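Local coordinates for NAD(+) phosphorylase MbcT (PDB 6FKG), which degrades NAD(+) by phosphorolysis as the toxin of a type II toxin-antitoxin pair, killing the mycobacterial cell unless its antitoxin MbcA blocks the active site, at residues 89-94 against 173-178; 97-102 against 164-169; 118-123 against 144-149. One frame throughout, in Å; residues are numbered along the deposited sequence. Where two conformers were deposited one is given.

Overall arrangement
All three contacts hang on one mixed beta sheet of the RES domain. Contacts 1 and 2 both join strand 89-103 to strand 167-174, which runs antiparallel to it; their centres lie about 21 Å apart, and Leu169 of contact 2 packs on His92 and Ile94 of contact 1. Contact 3 packs helix 117-121 on the end of strand 142-147, the parallel neighbour of strand 89-103, with its centre about 22 Å from that of contact 2 and 23 Å from that of contact 1. Along the chain contact 1 spans contact 2, which in turn spans contact 3. Strand 89-103 thus pairs with both later strands, 142-147 and 167-174.

Contact 1 (89-94 against 173-178); sequences YRLHTI and VDLTPA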
ATOM      1  N   TYR B  89     -31.852  12.336 -30.707  1.00 32.41           N
ATOM      2  CA  TYR B  89     -30.966  13.497 -30.630  1.00 28.66           C
ATOM      3  C   TYR B  89     -31.643  14.733 -31.213  1.00 29.35           C
ATOM      4  O   TYR B  89     -32.588  14.634 -31.999  1.00 31.29           O
ATOM      5  CB  TYR B  89     -29.660  13.260 -31.391  1.00 26.40           C
ATOM      6  CG  TYR B  89     -28.718  12.272 -30.749  1.00 28.95           C
ATOM      7  CD1 TYR B  89     -28.837  10.909 -30.996  1.00 28.45           C
ATOM      8  CD2 TYR B  89     -27.703  12.707 -29.904  1.00 27.92           C
ATOM      9  CE1 TYR B  89     -27.953   9.997 -30.407  1.00 29.78           C
ATOM     10  CE2 TYR B  89     -26.824  11.812 -29.299  1.00 28.49           C
ATOM     11  CZ  TYR B  89     -26.946  10.460 -29.569  1.00 32.20           C
ATOM     12  OH  TYR B  89     -26.072   9.571 -28.984  1.00 30.73           O
ATOM     13  N   ARG B  90     -31.138  15.901 -30.839  1.00 28.93           N
ATOM     14  CA  ARG B  90     -31.626  17.148 -31.404  0.61 29.23           C
ATOM     15  C   ARG B  90     -30.467  18.019 -31.875  1.00 31.63           C
ATOM     16  O   ARG B  90     -29.352  17.939 -31.343  1.00 31.98           O
ATOM     17  CB  ARG B  90     -32.498  17.898 -30.387  0.61 34.68           C
ATOM     18  CG  ARG B  90     -33.858  17.232 -30.169  0.61 35.40           C
ATOM     19  CD  ARG B  90     -34.792  18.087 -29.334  0.61 36.94           C
ATOM     20  NE  ARG B  90     -36.141  17.529 -29.284  0.61 33.70           N
ATOM     21  CZ  ARG B  90     -37.045  17.857 -28.368  0.61 44.83           C
ATOM     22  NH1 ARG B  90     -38.252  17.306 -28.393  0.61 43.37           N
ATOM     23  NH2 ARG B  90     -36.736  18.735 -27.423  0.61 47.43           N
ATOM     24  N   LEU B  91     -30.746  18.833 -32.885  1.00 29.58           N
ATOM     25  CA  LEU B  91     -29.776  19.739 -33.460  1.00 28.24           C
ATOM     26  C   LEU B  91     -30.148  21.161 -33.074  1.00 31.10           C
ATOM     27  O   LEU B  91     -31.231  21.648 -33.411  1.00 32.97           O
ATOM     28  CB  LEU B  91     -29.731  19.597 -34.994  1.00 28.83           C
ATOM     29  CG  LEU B  91     -28.811  20.591 -35.706  1.00 31.23           C
ATOM     30  CD1 LEU B  91     -27.351  20.403 -35.310  1.00 32.40           C
ATOM     31  CD2 LEU B  91     -28.982  20.439 -37.205  1.00 37.13           C
ATOM     32  N   HIS B  92     -29.232  21.814 -32.374  1.00 31.57           N
ATOM     33  CA  HIS B  92     -29.430  23.164 -31.867  1.00 37.02           C
ATOM     34  C   HIS B  92     -28.690  24.194 -32.677  1.00 31.43           C
ATOM     35  O   HIS B  92     -27.493  24.072 -32.906  1.00 32.88           O
ATOM     36  CB  HIS B  92     -28.961  23.252 -30.421  1.00 29.74           C
ATOM     37  CG  HIS B  92     -29.490  22.157 -29.565  1.00 29.78           C
ATOM     38  ND1 HIS B  92     -30.822  22.068 -29.216  1.00 29.56           N
ATOM     39  CD2 HIS B  92     -28.875  21.092 -28.997  1.00 30.48           C
ATOM     40  CE1 HIS B  92     -30.998  20.998 -28.459  1.00 33.25           C
ATOM     41  NE2 HIS B  92     -29.833  20.388 -28.313  1.00 30.63           N
ATOM     42  N   THR B  93     -29.416  25.216 -33.093  1.00 30.57           N
ATOM     43  CA  THR B  93     -28.841  26.353 -33.777  1.00 33.14           C
ATOM     44  C   THR B  93     -28.609  27.430 -32.734  1.00 34.54           C
ATOM     45  O   THR B  93     -29.558  27.879 -32.099  1.00 33.45           O
ATOM     46  CB  THR B  93     -29.774  26.873 -34.864  1.00 33.43           C
ATOM     47  OG1 THR B  93     -30.063  25.815 -35.785  1.00 36.22           O
ATOM     48  CG2 THR B  93     -29.141  28.038 -35.604  1.00 38.79           C
ATOM     49  N   ILE B  94     -27.355  27.821 -32.550  1.00 31.79           N
ATOM     50  CA  ILE B  94     -26.976  28.733 -31.473  1.00 33.60           C
ATOM     51  C   ILE B  94     -26.159  29.878 -32.040  1.00 35.91           C
ATOM     52  O   ILE B  94     -25.066  29.673 -32.568  1.00 36.14           O
ATOM     53  CB  ILE B  94     -26.175  28.008 -30.374  1.00 35.56           C
ATOM     54  CG1 ILE B  94     -27.034  26.903 -29.736  1.00 32.24           C
ATOM     55  CG2 ILE B  94     -25.677  29.013 -29.316  1.00 35.08           C
ATOM     56  CD1 ILE B  94     -26.250  25.873 -28.916  1.00 30.88           C
ATOM     57  N   VAL B 173     -34.194  21.136 -33.390  1.00 36.02           N
ATOM     58  CA  VAL B 173     -35.006  20.235 -34.203  1.00 34.11           C
ATOM     59  C   VAL B 173     -34.565  18.805 -33.963  1.00 34.08           C
ATOM     60  O   VAL B 173     -33.432  18.571 -33.568  1.00 33.00           O
ATOM     61  CB  VAL B 173     -34.905  20.549 -35.720  1.00 34.18           C
ATOM     62  CG1 VAL B 173     -35.456  21.944 -36.006  1.00 40.15           C
ATOM     63  CG2 VAL B 173     -33.456  20.398 -36.213  1.00 34.60           C
ATOM     64  N   ASP B 174     -35.456  17.851 -34.211  1.00 34.17           N
ATOM     65  CA  ASP B 174     -35.092  16.449 -34.053  1.00 32.86           C
ATOM     66  C   ASP B 174     -34.082  16.059 -35.111  1.00 31.80           C
ATOM     67  O   ASP B 174     -34.299  16.290 -36.308  1.00 33.29           O
ATOM     68  CB  ASP B 174     -36.312  15.546 -34.133  1.00 40.26           C
ATOM     69  CG  ASP B 174     -37.267  15.752 -32.966  1.00 42.35           C
ATOM     70  OD1 ASP B 174     -36.838  16.265 -31.912  1.00 40.81           O
ATOM     71  OD2 ASP B 174     -38.440  15.372 -33.102  1.00 47.05           O
ATOM     72  N   LEU B 175     -32.970  15.476 -34.680  1.00 31.94           N
ATOM     73  CA  LEU B 175     -31.914  15.112 -35.624  1.00 31.50           C
ATOM     74  C   LEU B 175     -32.075  13.649 -36.005  1.00 34.06           C
ATOM     75  O   LEU B 175     -31.475  12.757 -35.410  1.00 35.42           O
ATOM     76  CB  LEU B 175     -30.530  15.385 -35.039  1.00 30.23           C
ATOM     77  CG  LEU B 175     -29.333  15.145 -35.976  1.00 31.49           C
ATOM     78  CD1 LEU B 175     -29.412  15.977 -37.270  1.00 29.54           C
ATOM     79  CD2 LEU B 175     -28.056  15.441 -35.208  1.00 31.68           C
ATOM     80  N   THR B 176     -32.913  13.429 -37.004  1.00 34.24           N
ATOM     81  CA  THR B 176     -33.217  12.099 -37.512  1.00 39.23           C
ATOM     82  C   THR B 176     -32.119  11.629 -38.457  1.00 37.35           C
ATOM     83  O   THR B 176     -31.339  12.436 -38.931  1.00 34.61           O
ATOM     84  CB  THR B 176     -34.557  12.112 -38.241  1.00 38.54           C
ATOM     85  OG1 THR B 176     -34.476  13.043 -39.329  1.00 35.19           O
ATOM     86  CG2 THR B 176     -35.666  12.542 -37.280  1.00 37.91           C
ATOM     87  N   PRO B 177     -32.048  10.320 -38.727  1.00 39.71           N
ATOM     88  CA  PRO B 177     -31.120   9.861 -39.768  1.00 36.74           C
ATOM     89  C   PRO B 177     -31.342  10.585 -41.100  1.00 34.30           C
ATOM     90  O   PRO B 177     -30.363  10.941 -41.760  1.00 36.95           O
ATOM     91  CB  PRO B 177     -31.443   8.371 -39.885  1.00 37.77           C
ATOM     92  CG  PRO B 177     -31.879   8.008 -38.475  1.00 41.75           C
ATOM     93  CD  PRO B 177     -32.661   9.200 -37.990  1.00 39.52           C
ATOM     94  N   ALA B 178     -32.601  10.809 -41.475  1.00 40.33           N
ATOM     95  CA  ALA B 178     -32.914  11.502 -42.721  1.00 41.53           C
ATOM     96  C   ALA B 178     -32.372  12.937 -42.724  1.00 37.81           C
ATOM     97  O   ALA B 178     -31.801  13.380 -43.717  1.00 39.95           O
ATOM     98  CB  ALA B 178     -34.429  11.500 -42.977  1.00 41.60           C
TER
HETATM   99  O   HOH W   1     -32.546  11.452 -33.311  1.00 30.17           O
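Arg90 sets its CG anti to the carbonyl carbon (chi1 -72°) and stays extended as far as NE, while Asp174 makes the same first turn, so the two side chains run side by side in one direction. They sit on an antiparallel pairing of strands 89-103 and 167-174 in the sheet of the RES fold, Arg90 and Asp174 forming a non-hydrogen-bonded pair and Leu91 and Val173 a hydrogen-bonded one. Arg90 NE donates a hydrogen bond to Asp174 OD1 at 3.0 Å, part of a salt bridge, meeting the oxygen nearly along its C-O axis. The carboxylate and guanidinium planes are turned only 17° from each other.

Leu91 and Val173 exchange two backbone bonds: Leu91 N reaches Val173 O at 2.8 Å, and Val173 N returns to Leu91 O at 3.0 Å. On the same face of the sheet Leu91 CB lies 4.0 Å from Val173 CG2. Leu175 packs its CB against the CB atoms of Tyr89 and Leu91, and its side chain continues to Met67 of helix 63-76. The hydroxyl of Tyr89 is hydrogen-bonded to Val68 O of the MbcA chain, so this strand start also meets the antitoxin. Beyond Leu175 the chain turns into helix 177-185, with Thr176 as its N-cap. Leu175 N still bonds Tyr89 O, nearly straight at 170°, but comes to that oxygen from above the carbonyl plane.

Contact 2 (97-102 against 164-169); sequences TDLAVL and PGQLQL
Gln166 carries this contact, with Thr97 and Leu99 as its main partners across the gap. Its backbone and its side chain hold the same residue, Thr97, by two separate bonds. Thr97 N donates to Gln166 O at 2.8 Å, in the plane of that carbonyl and on a lone pair. In return the side chain starts with CG anti to the carbonyl carbon, chi1 -80°, and stretches out past CG until NE2 reaches Thr97 O at 3.1 Å. This second bond is straight, 166° at the hydrogen, and Thr97 O lies practically in the plane of the Gln166 amide. The amide's rotation is fixed from its other atom too: Gln166 OE1 accepts from Gln141 NE2 and from the backbone N of Arg163.

Thr97 OG1, anti to its own carbonyl carbon, turns toward a water 2.6 Å away, and the same water donates to Gly165 O at 2.8 Å, bridging the two segments beside the direct bonds. Leu99 comes in on the apolar side. With CG anti to the backbone N it brings CD1 to 3.9 Å from Gln166 NE2, crossing that side chain obliquely, and to 4.1 Å from Leu167 CD1.

Between Thr97 and Leu99 the chain turns a corner at Asp98, whose phi is positive (49°); Asp98 and Leu99 both face Trp21, a G1 beta bulge in the antiparallel pairing with strand 19-30. Past this bend strand 89-103 parts from strand 167-174 and runs on beside strand 142-147. Leu99 and Leu167 both pack on Val155 of strand 150-156, while further on Leu102 rests against Ile13 and Arg16 of helix 7-16.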
ATOM      1  N   THR B  97     -22.150  35.614 -30.321  1.00 42.45           N
ATOM      2  CA  THR B  97     -21.888  37.030 -30.565  1.00 41.24           C
ATOM      3  C   THR B  97     -20.692  37.549 -29.780  1.00 43.96           C
ATOM      4  O   THR B  97     -20.655  37.463 -28.553  1.00 43.91           O
ATOM      5  CB  THR B  97     -23.118  37.895 -30.214  1.00 46.47           C
ATOM      6  OG1 THR B  97     -24.251  37.417 -30.946  1.00 49.41           O
ATOM      7  CG2 THR B  97     -22.868  39.373 -30.560  1.00 46.43           C
ATOM      8  N   ASP B  98     -19.722  38.084 -30.519  1.00 46.39           N
ATOM      9  CA  ASP B  98     -18.522  38.710 -29.967  1.00 49.59           C
ATOM     10  C   ASP B  98     -17.801  37.878 -28.901  1.00 49.43           C
ATOM     11  O   ASP B  98     -17.328  38.421 -27.906  1.00 46.87           O
ATOM     12  CB  ASP B  98     -18.881  40.083 -29.397  1.00 53.59           C
ATOM     13  CG  ASP B  98     -19.401  41.030 -30.461  1.00 58.99           C
ATOM     14  OD1 ASP B  98     -18.895  40.977 -31.604  1.00 53.59           O
ATOM     15  OD2 ASP B  98     -20.313  41.824 -30.159  1.00 63.27           O
ATOM     16  N   LEU B  99     -17.699  36.570 -29.122  1.00 43.20           N
ATOM     17  CA  LEU B  99     -17.007  35.694 -28.180  1.00 39.72           C
ATOM     18  C   LEU B  99     -15.504  35.908 -28.299  1.00 41.14           C
ATOM     19  O   LEU B  99     -14.945  35.852 -29.397  1.00 39.38           O
ATOM     20  CB  LEU B  99     -17.361  34.223 -28.434  1.00 35.36           C
ATOM     21  CG  LEU B  99     -17.222  33.251 -27.261  1.00 35.85           C
ATOM     22  CD1 LEU B  99     -18.255  33.566 -26.198  1.00 36.47           C
ATOM     23  CD2 LEU B  99     -17.337  31.795 -27.713  1.00 35.05           C
ATOM     24  N   ALA B 100     -14.857  36.180 -27.169  1.00 39.69           N
ATOM     25  CA  ALA B 100     -13.416  36.418 -27.137  1.00 46.04           C
ATOM     26  C   ALA B 100     -12.693  35.088 -27.131  1.00 42.09           C
ATOM     27  O   ALA B 100     -12.601  34.429 -26.098  1.00 40.71           O
ATOM     28  CB  ALA B 100     -13.021  37.258 -25.907  1.00 43.71           C
ATOM     29  N   VAL B 101     -12.184  34.682 -28.290  1.00 37.59           N
ATOM     30  CA  VAL B 101     -11.666  33.333 -28.433  1.00 36.88           C
ATOM     31  C   VAL B 101     -10.212  33.299 -28.882  1.00 39.02           C
ATOM     32  O   VAL B 101      -9.754  34.167 -29.628  1.00 40.05           O
ATOM     33  CB  VAL B 101     -12.513  32.521 -29.441  1.00 39.69           C
ATOM     34  CG1 VAL B 101     -13.951  32.428 -28.967  1.00 37.09           C
ATOM     35  CG2 VAL B 101     -12.447  33.167 -30.827  1.00 40.52           C
ATOM     36  N   LEU B 102      -9.481  32.298 -28.401  1.00 34.25           N
ATOM     37  CA  LEU B 102      -8.172  31.978 -28.944  1.00 36.67           C
ATOM     38  C   LEU B 102      -8.345  31.416 -30.356  1.00 39.87           C
ATOM     39  O   LEU B 102      -8.997  30.388 -30.538  1.00 36.15           O
ATOM     40  CB  LEU B 102      -7.452  30.966 -28.051  1.00 32.94           C
ATOM     41  CG  LEU B 102      -6.049  30.557 -28.512  1.00 35.41           C
ATOM     42  CD1 LEU B 102      -5.070  31.728 -28.444  1.00 33.59           C
ATOM     43  CD2 LEU B 102      -5.570  29.400 -27.645  1.00 35.48           C
ATOM     44  N   PRO B 164     -24.743  38.511 -21.048  1.00 66.16           N
ATOM     45  CA  PRO B 164     -26.072  38.139 -21.546  1.00 65.63           C
ATOM     46  C   PRO B 164     -26.174  38.140 -23.068  1.00 69.02           C
ATOM     47  O   PRO B 164     -25.830  39.133 -23.717  1.00 68.83           O
ATOM     48  CB  PRO B 164     -26.993  39.219 -20.949  1.00 65.85           C
ATOM     49  CG  PRO B 164     -26.106  40.127 -20.126  1.00 60.34           C
ATOM     50  CD  PRO B 164     -24.844  39.382 -19.865  1.00 62.24           C
ATOM     51  N   GLY B 165     -26.621  37.019 -23.625  1.00 65.04           N
ATOM     52  CA  GLY B 165     -26.913  36.935 -25.042  1.00 61.28           C
ATOM     53  C   GLY B 165     -25.736  36.710 -25.973  1.00 52.36           C
ATOM     54  O   GLY B 165     -25.895  36.826 -27.187  1.00 52.02           O
ATOM     55  N   GLN B 166     -24.563  36.403 -25.421  1.00 49.98           N
ATOM     56  CA  GLN B 166     -23.402  36.051 -26.241  1.00 48.38           C
ATOM     57  C   GLN B 166     -23.631  34.698 -26.899  1.00 47.29           C
ATOM     58  O   GLN B 166     -23.186  34.451 -28.020  1.00 45.29           O
ATOM     59  CB  GLN B 166     -22.119  36.026 -25.410  1.00 46.04           C
ATOM     60  CG  GLN B 166     -21.521  37.400 -25.161  1.00 56.03           C
ATOM     61  CD  GLN B 166     -20.051  37.333 -24.793  1.00 58.18           C
ATOM     62  OE1 GLN B 166     -19.703  37.249 -23.617  1.00 59.42           O
ATOM     63  NE2 GLN B 166     -19.180  37.367 -25.799  1.00 55.20           N
ATOM     64  N   LEU B 167     -24.318  33.819 -26.185  1.00 41.94           N
ATOM     65  CA  LEU B 167     -24.810  32.585 -26.772  1.00 40.86           C
ATOM     66  C   LEU B 167     -26.334  32.616 -26.709  1.00 46.37           C
ATOM     67  O   LEU B 167     -26.906  32.798 -25.643  1.00 43.40           O
ATOM     68  CB  LEU B 167     -24.267  31.360 -26.038  1.00 44.19           C
ATOM     69  CG  LEU B 167     -23.015  30.661 -26.554  1.00 51.60           C
ATOM     70  CD1 LEU B 167     -21.848  31.624 -26.631  1.00 51.28           C
ATOM     71  CD2 LEU B 167     -22.690  29.508 -25.627  1.00 51.44           C
ATOM     72  N   GLN B 168     -26.988  32.455 -27.852  1.00 47.50           N
ATOM     73  CA  GLN B 168     -28.444  32.496 -27.892  1.00 41.51           C
ATOM     74  C   GLN B 168     -28.999  31.341 -28.697  1.00 42.10           C
ATOM     75  O   GLN B 168     -28.716  31.219 -29.893  1.00 43.32           O
ATOM     76  CB  GLN B 168     -28.932  33.820 -28.481  1.00 45.51           C
ATOM     77  CG  GLN B 168     -28.657  35.028 -27.595  1.00 65.46           C
ATOM     78  CD  GLN B 168     -28.999  36.341 -28.276  1.00 76.99           C
ATOM     79  OE1 GLN B 168     -28.565  36.604 -29.399  1.00 85.24           O
ATOM     80  NE2 GLN B 168     -29.784  37.168 -27.599  1.00 71.35           N
ATOM     81  N   LEU B 169     -29.781  30.490 -28.037  1.00 40.03           N
ATOM     82  CA  LEU B 169     -30.427  29.366 -28.709  1.00 43.10           C
ATOM     83  C   LEU B 169     -31.513  29.896 -29.637  1.00 44.70           C
ATOM     84  O   LEU B 169     -32.419  30.588 -29.186  1.00 48.34           O
ATOM     85  CB  LEU B 169     -31.032  28.397 -27.693  1.00 41.79           C
ATOM     86  CG  LEU B 169     -31.754  27.193 -28.285  1.00 41.81           C
ATOM     87  CD1 LEU B 169     -30.763  26.312 -29.050  1.00 32.51           C
ATOM     88  CD2 LEU B 169     -32.478  26.401 -27.198  1.00 42.41           C
TER
HETATM   89  O   HOH W   2     -25.608  35.590 -29.687  1.00 48.31           O

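Contact 3 (118-123 against 144-149); sequences DDIYGD and LVPAAG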
ATOM      1  N   ASP B 118      -1.851  15.875 -36.021  1.00 51.27           N
ATOM      2  CA  ASP B 118      -1.848  14.713 -35.133  1.00 55.83           C
ATOM      3  C   ASP B 118      -2.571  14.995 -33.826  1.00 50.04           C
ATOM      4  O   ASP B 118      -3.311  14.154 -33.308  1.00 50.22           O
ATOM      5  CB  ASP B 118      -0.416  14.279 -34.828  1.00 61.82           C
ATOM      6  CG  ASP B 118       0.232  13.584 -35.995  1.00 89.11           C
ATOM      7  OD1 ASP B 118      -0.192  13.846 -37.140  1.00 93.99           O
ATOM      8  OD2 ASP B 118       1.161  12.777 -35.772  1.00101.57           O
ATOM      9  N   ASP B 119      -2.339  16.178 -33.274  1.00 44.13           N
ATOM     10  CA  ASP B 119      -2.971  16.527 -32.017  1.00 41.22           C
ATOM     11  C   ASP B 119      -4.466  16.665 -32.195  1.00 42.16           C
ATOM     12  O   ASP B 119      -5.241  16.314 -31.314  1.00 37.40           O
ATOM     13  CB  ASP B 119      -2.391  17.825 -31.462  1.00 36.90           C
ATOM     14  CG  ASP B 119      -0.925  17.701 -31.142  1.00 46.05           C
ATOM     15  OD1 ASP B 119      -0.591  16.915 -30.231  1.00 42.70           O
ATOM     16  OD2 ASP B 119      -0.107  18.369 -31.813  1.00 44.40           O
ATOM     17  N   ILE B 120      -4.871  17.157 -33.357  1.00 50.11           N
ATOM     18  CA  ILE B 120      -6.264  17.521 -33.576  1.00 52.67           C
ATOM     19  C   ILE B 120      -7.151  16.336 -33.967  1.00 48.97           C
ATOM     20  O   ILE B 120      -8.331  16.303 -33.614  1.00 44.10           O
ATOM     21  CB  ILE B 120      -6.349  18.616 -34.635  1.00 54.59           C
ATOM     22  CG1 ILE B 120      -5.578  19.839 -34.142  1.00 48.79           C
ATOM     23  CG2 ILE B 120      -7.802  18.980 -34.944  1.00 53.91           C
ATOM     24  CD1 ILE B 120      -5.336  20.848 -35.209  1.00 55.64           C
ATOM     25  N   TYR B 121      -6.586  15.349 -34.660  1.00 45.21           N
ATOM     26  CA  TYR B 121      -7.398  14.240 -35.156  1.00 50.79           C
ATOM     27  C   TYR B 121      -6.966  12.885 -34.601  1.00 56.87           C
ATOM     28  O   TYR B 121      -7.726  11.920 -34.652  1.00 67.22           O
ATOM     29  CB  TYR B 121      -7.369  14.223 -36.681  1.00 63.22           C
ATOM     30  CG  TYR B 121      -7.806  15.540 -37.277  1.00 65.73           C
ATOM     31  CD1 TYR B 121      -9.145  15.914 -37.266  1.00 68.84           C
ATOM     32  CD2 TYR B 121      -6.880  16.422 -37.823  1.00 61.12           C
ATOM     33  CE1 TYR B 121      -9.552  17.120 -37.800  1.00 70.13           C
ATOM     34  CE2 TYR B 121      -7.277  17.632 -38.358  1.00 65.26           C
ATOM     35  CZ  TYR B 121      -8.616  17.973 -38.344  1.00 68.77           C
ATOM     36  OH  TYR B 121      -9.030  19.172 -38.868  1.00 66.72           O
ATOM     37  N   GLY B 122      -5.757  12.822 -34.054  1.00 49.65           N
ATOM     38  CA  GLY B 122      -5.236  11.587 -33.491  1.00 51.74           C
ATOM     39  C   GLY B 122      -5.920  11.179 -32.200  1.00 53.07           C
ATOM     40  O   GLY B 122      -6.722  11.932 -31.638  1.00 52.11           O
ATOM     41  N   ASP B 123      -5.591   9.987 -31.714  1.00 54.02           N
ATOM     42  CA  ASP B 123      -6.237   9.447 -30.524  1.00 58.92           C
ATOM     43  C   ASP B 123      -5.861  10.194 -29.236  1.00 60.07           C
ATOM     44  O   ASP B 123      -6.600  10.129 -28.256  1.00 60.99           O
ATOM     45  CB  ASP B 123      -5.904   7.958 -30.361  1.00 64.68           C
ATOM     46  CG  ASP B 123      -6.582   7.082 -31.403  1.00 68.02           C
ATOM     47  OD1 ASP B 123      -7.263   7.620 -32.308  1.00 66.95           O
ATOM     48  OD2 ASP B 123      -6.433   5.841 -31.314  1.00 67.91           O
ATOM     49  N   LEU B 144     -11.267  28.721 -30.875  1.00 32.86           N
ATOM     50  CA  LEU B 144     -11.733  28.458 -32.222  1.00 33.88           C
ATOM     51  C   LEU B 144     -10.715  27.552 -32.882  1.00 39.81           C
ATOM     52  O   LEU B 144      -9.516  27.870 -32.935  1.00 32.83           O
ATOM     53  CB  LEU B 144     -11.906  29.759 -33.001  1.00 34.92           C
ATOM     54  CG  LEU B 144     -12.779  29.747 -34.249  1.00 38.60           C
ATOM     55  CD1 LEU B 144     -14.238  29.552 -33.841  1.00 35.07           C
ATOM     56  CD2 LEU B 144     -12.574  31.062 -34.981  1.00 41.58           C
ATOM     57  N   VAL B 145     -11.194  26.413 -33.370  1.00 36.04           N
ATOM     58  CA  VAL B 145     -10.311  25.317 -33.722  1.00 34.65           C
ATOM     59  C   VAL B 145     -10.648  24.791 -35.096  1.00 35.20           C
ATOM     60  O   VAL B 145     -11.774  24.947 -35.566  1.00 36.99           O
ATOM     61  CB  VAL B 145     -10.415  24.155 -32.690  1.00 32.74           C
ATOM     62  CG1 VAL B 145     -10.036  24.631 -31.290  1.00 36.72           C
ATOM     63  CG2 VAL B 145     -11.842  23.547 -32.675  1.00 34.60           C
ATOM     64  N   PRO B 146      -9.680  24.156 -35.757  1.00 37.00           N
ATOM     65  CA  PRO B 146     -10.107  23.488 -36.989  1.00 36.14           C
ATOM     66  C   PRO B 146     -10.916  22.243 -36.621  1.00 35.03           C
ATOM     67  O   PRO B 146     -10.707  21.669 -35.552  1.00 36.60           O
ATOM     68  CB  PRO B 146      -8.788  23.134 -37.676  1.00 43.33           C
ATOM     69  CG  PRO B 146      -7.820  22.962 -36.541  1.00 52.80           C
ATOM     70  CD  PRO B 146      -8.285  23.844 -35.396  1.00 42.94           C
ATOM     71  N   ALA B 147     -11.842  21.850 -37.485  1.00 39.81           N
ATOM     72  CA  ALA B 147     -12.571  20.607 -37.304  1.00 44.71           C
ATOM     73  C   ALA B 147     -12.557  19.851 -38.620  1.00 43.77           C
ATOM     74  O   ALA B 147     -12.313  20.451 -39.680  1.00 41.73           O
ATOM     75  CB  ALA B 147     -13.993  20.871 -36.842  1.00 41.92           C
ATOM     76  N   ALA B 148     -12.813  18.545 -38.554  1.00 38.75           N
ATOM     77  CA  ALA B 148     -12.775  17.701 -39.750  1.00 42.98           C
ATOM     78  C   ALA B 148     -13.686  18.247 -40.844  1.00 49.12           C
ATOM     79  O   ALA B 148     -13.346  18.183 -42.017  1.00 46.13           O
ATOM     80  CB  ALA B 148     -13.153  16.267 -39.406  1.00 43.50           C
ATOM     81  N   GLY B 149     -14.824  18.820 -40.461  1.00 44.38           N
ATOM     82  CA  GLY B 149     -15.764  19.308 -41.454  1.00 44.95           C
ATOM     83  C   GLY B 149     -15.851  20.819 -41.601  1.00 44.91           C
ATOM     84  O   GLY B 149     -16.726  21.321 -42.306  1.00 41.70           O
TER
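The tip of Ile120 brings CD1 up to Pro146 CG, 3.5 Å away, the two side chains crossing at about a right angle. Next to it Tyr121 lies with the edge of its ring against the backbone that follows the proline. Its CE1 is 3.6 Å from Ala148 N, which sits in the ring plane, and 4.0 Å from Ala148 CB, while the hydroxyl OH stops 3.6 Å from Ala147 C. The join is therefore one of packing, apolar tips and a ring edge laid along a peptide.

Both aromatic and aliphatic groups are set by similar first torsions. Ile120 has CG1 anti to the carbonyl carbon (chi1 -60°), and Tyr121 has CG placed likewise (chi1 -55°). Ile120 CG2 then covers one face of the tyrosine, 3.6 Å above the plane and over the ring centre, which is consistent with the neighbour restricting how the ring can turn. In the RES fold this packs the C-terminal turn of the short helix 117-121 against the end of strand 142-147.

Arg110 of helix 107-112 touches both Ile120 and Pro146, and Ala148 leans on Val68 and Arg72 of helix 63-76. Gly122 is the first residue to leave the helix, though its N still bonds Asp118 O at 2.9 Å; its carbonyl accepts from Arg47 NH1. Asp119, on the same turn, forms a salt bridge to Arg35 of an MbcA chain through OD2 and accepts from Gln48 of that chain at OD1.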